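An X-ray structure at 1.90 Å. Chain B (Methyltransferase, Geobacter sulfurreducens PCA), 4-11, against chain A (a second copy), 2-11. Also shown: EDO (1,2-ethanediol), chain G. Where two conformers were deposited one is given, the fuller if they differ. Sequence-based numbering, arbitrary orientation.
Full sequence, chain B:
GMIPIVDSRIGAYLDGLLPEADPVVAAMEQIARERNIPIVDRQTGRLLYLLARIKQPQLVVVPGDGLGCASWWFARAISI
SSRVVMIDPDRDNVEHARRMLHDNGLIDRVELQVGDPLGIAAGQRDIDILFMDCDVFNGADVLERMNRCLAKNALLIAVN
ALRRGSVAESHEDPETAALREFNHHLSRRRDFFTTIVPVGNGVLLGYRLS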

# COMPACT_ATOMS: atom_id res chain seq x y z
N PRO B 4 -13.41 9.68 -14.65
CA PRO B 4 -13.40 9.22 -13.26
C PRO B 4 -12.51 8.02 -13.05
O PRO B 4 -12.44 7.12 -13.89
CB PRO B 4 -14.85 8.83 -13.01
CG PRO B 4 -15.43 8.59 -14.36
CD PRO B 4 -14.75 9.57 -15.26
N ILE B 5 -11.78 8.05 -11.96
CA ILE B 5 -10.91 6.92 -11.64
C ILE B 5 -11.73 5.99 -10.74
O ILE B 5 -11.83 4.78 -10.99
CB ILE B 5 -9.57 7.41 -11.12
CG1 ILE B 5 -8.78 7.90 -12.35
CG2 ILE B 5 -8.81 6.29 -10.39
CD1 ILE B 5 -7.59 8.80 -12.01
N VAL B 6 -12.33 6.57 -9.71
CA VAL B 6 -13.22 5.82 -8.82
C VAL B 6 -14.53 6.59 -8.73
O VAL B 6 -14.57 7.79 -8.83
CB VAL B 6 -12.70 5.60 -7.37
CG1 VAL B 6 -11.25 5.05 -7.37
CG2 VAL B 6 -12.80 6.86 -6.55
N ASP B 7 -15.60 5.84 -8.61
CA ASP B 7 -16.94 6.40 -8.45
C ASP B 7 -16.91 7.61 -7.49
O ASP B 7 -16.34 7.53 -6.41
CB ASP B 7 -17.87 5.32 -7.89
CG ASP B 7 -19.31 5.74 -7.88
OD1 ASP B 7 -19.95 5.68 -8.94
OD2 ASP B 7 -19.84 6.02 -6.80
N SER B 8 -17.55 8.71 -7.89
CA SER B 8 -17.55 9.95 -7.06
C SER B 8 -18.20 9.75 -5.69
O SER B 8 -17.88 10.46 -4.72
CB SER B 8 -18.18 11.12 -7.82
OG SER B 8 -19.54 10.86 -8.09
N ARG B 9 -19.08 8.78 -5.59
CA ARG B 9 -19.74 8.49 -4.31
C ARG B 9 -18.73 7.82 -3.36
O ARG B 9 -18.75 8.04 -2.14
CB ARG B 9 -20.98 7.64 -4.48
CG ARG B 9 -22.09 8.39 -5.17
CD ARG B 9 -23.10 7.45 -5.72
NE ARG B 9 -22.51 6.60 -6.75
CZ ARG B 9 -23.23 5.80 -7.52
NH1 ARG B 9 -24.54 5.78 -7.38
NH2 ARG B 9 -22.66 5.04 -8.46
N ILE B 10 -17.87 6.97 -3.90
CA ILE B 10 -16.84 6.30 -3.10
C ILE B 10 -15.87 7.35 -2.60
O ILE B 10 -15.49 7.37 -1.43
CB ILE B 10 -16.09 5.21 -3.89
CG1 ILE B 10 -17.05 4.07 -4.22
CG2 ILE B 10 -14.90 4.66 -3.10
CD1 ILE B 10 -17.60 3.36 -3.03
N GLY B 11 -15.47 8.24 -3.49
CA GLY B 11 -14.48 9.30 -3.12
C GLY B 11 -14.98 10.23 -2.03
O GLY B 11 -14.22 10.63 -1.12
C1 EDO G . -12.17 -2.62 -11.51
O1 EDO G . -11.64 -3.90 -11.83
C2 EDO G . -13.57 -2.51 -12.11
O2 EDO G . -13.68 -1.30 -12.85
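Chain A (2-11) MIPIVDSRIG

The two copies meet through a short, reciprocal backbone pairing centred on Val B6 and Val A6. Asp B7 N donates to Ile A5 O at 2.7 Å with an N-H...O angle of 172°, and Asp A7 N donates to Ile B5 O at 2.9 Å and 167°. Residue 7 of each chain is thus paired with residue 5 of the other, so the segments run antiparallel through a single beta bridge, in which Val B6 CA and Val A6 CA lie 4.2 Å apart. The same carbonyls also receive CA-H...O contacts, Val B6 CA to Ile A5 O at 3.2 Å and Val A6 CA to Ile B5 O at 3.5 Å.

Chain A approaches the bridge as an extended segment at Ile A3 and Pro A4 (phi/psi -78/122 and -80/140), turns at Ile A5 (-117/-84), and is extended again at Val A6 and Asp A7 before entering a helix at Ser A8. Chain B follows a similar course, with its turn at Ile B5 (-92/-50). Each aspartate caps its own helix, but the two differ in detail. Asp B7 OD2 accepts from Arg B9 N at 3.1 Å, and the carboxylate forms a two-pronged salt bridge, with Arg B9 NE 2.7 Å from Asp B7 OD2 and Arg B9 NH2 2.8 Å from Asp B7 OD1. In chain A the capping bond from Arg A9 N to Asp A7 OD1 is weak at 3.4 Å; Arg A9 NE and Asp A7 OD2, 3.1 Å apart, form a salt bridge through charge alone, since the oxygen lies well out of the guanidinium plane.

A water links the copies on one side of this pairing, donating to Pro A4 O at 2.8 Å and to Asp B7 OD2 at 2.7 Å. At the equivalent place in the other half, Asp A7 OD2 lies 3.2 Å from Pro B4 O; both are acceptors, so no direct hydrogen bond joins them.

Outside the polar centre, each proline ring meets the arginine of the partner: Pro A4 CG is 3.5 Å from Arg B9 NH2, and Pro B4 CG is 3.7 Å from Arg A9 NH2, both obliquely. The isoleucines pack reciprocally, with Ile B5 CG1 4.2 Å from Ile A10 CD1 and Ile B10 CD1 4.2 Å from Ile A5 CG1. Ile B10 CD1 also reaches Ile A3 CG2, at 4.2 Å. Together the two stretches bury 486 Å², counting both sides.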

# COMPACT_ATOMS: atom_id res chain seq x y z
N MSE A 2 -22.32 -4.09 -8.81
CA MSE A 2 -22.80 -4.06 -7.44
C MSE A 2 -22.66 -2.59 -7.18
O MSE A 2 -23.13 -1.77 -7.97
CB MSE A 2 -21.91 -4.81 -6.45
CG MSE A 2 -21.47 -6.17 -6.91
SE MSE A 2 -19.74 -6.11 -7.85
CE MSE A 2 -20.06 -4.70 -9.16
N ILE A 3 -22.02 -2.28 -6.07
CA ILE A 3 -21.69 -0.91 -5.73
C ILE A 3 -20.49 -0.71 -6.62
O ILE A 3 -19.58 -1.52 -6.55
CB ILE A 3 -21.28 -0.71 -4.25
CG1 ILE A 3 -22.49 -0.89 -3.33
CG2 ILE A 3 -20.68 0.67 -4.04
CD1 ILE A 3 -23.62 0.08 -3.62
N PRO A 4 -20.50 0.28 -7.52
CA PRO A 4 -19.32 0.46 -8.36
C PRO A 4 -18.20 1.22 -7.64
O PRO A 4 -18.45 2.17 -6.88
CB PRO A 4 -19.85 1.26 -9.55
CG PRO A 4 -21.02 2.00 -9.04
CD PRO A 4 -21.60 1.19 -7.92
N ILE A 5 -16.97 0.78 -7.86
CA ILE A 5 -15.83 1.43 -7.23
C ILE A 5 -14.94 2.02 -8.33
O ILE A 5 -15.09 3.18 -8.66
CB ILE A 5 -15.14 0.49 -6.26
CG1 ILE A 5 -16.19 0.03 -5.24
CG2 ILE A 5 -14.00 1.19 -5.55
CD1 ILE A 5 -15.69 -0.91 -4.16
N VAL A 6 -14.06 1.24 -8.92
CA VAL A 6 -13.19 1.75 -10.00
C VAL A 6 -13.97 1.80 -11.34
O VAL A 6 -14.72 0.88 -11.66
CB VAL A 6 -11.87 0.91 -10.16
CG1 VAL A 6 -10.96 1.51 -11.23
CG2 VAL A 6 -11.10 0.79 -8.81
N ASP A 7 -13.83 2.91 -12.06
CA ASP A 7 -14.46 3.11 -13.37
C ASP A 7 -14.10 1.91 -14.24
O ASP A 7 -12.96 1.49 -14.33
CB ASP A 7 -14.00 4.43 -14.00
CG ASP A 7 -14.49 4.60 -15.42
OD1 ASP A 7 -15.51 4.00 -15.77
OD2 ASP A 7 -13.86 5.34 -16.19
N SER A 8 -15.12 1.35 -14.89
CA SER A 8 -14.95 0.19 -15.76
C SER A 8 -13.82 0.34 -16.78
O SER A 8 -13.11 -0.61 -17.07
CB SER A 8 -16.27 -0.09 -16.51
OG SER A 8 -16.75 1.08 -17.15
N ARG A 9 -13.68 1.55 -17.28
CA ARG A 9 -12.67 1.86 -18.30
C ARG A 9 -11.27 1.81 -17.68
O ARG A 9 -10.30 1.34 -18.28
CB ARG A 9 -12.97 3.22 -18.91
CG ARG A 9 -14.38 3.26 -19.54
CD ARG A 9 -14.77 4.62 -20.09
NE ARG A 9 -14.96 5.66 -19.07
CZ ARG A 9 -16.11 5.91 -18.45
NH1 ARG A 9 -17.18 5.15 -18.69
NH2 ARG A 9 -16.20 6.89 -17.57
N ILE A 10 -11.21 2.28 -16.45
CA ILE A 10 -9.95 2.30 -15.70
C ILE A 10 -9.63 0.87 -15.29
O ILE A 10 -8.49 0.42 -15.37
CB ILE A 10 -10.03 3.24 -14.50
CG1 ILE A 10 -10.18 4.68 -14.99
CG2 ILE A 10 -8.78 3.13 -13.64
CD1 ILE A 10 -8.92 5.26 -15.67
N GLY A 11 -10.67 0.15 -14.90
CA GLY A 11 -10.52 -1.25 -14.50
C GLY A 11 -9.95 -2.08 -15.62
O GLY A 11 -9.05 -2.89 -15.42
O HOH W 1 -20.41 3.68 -5.61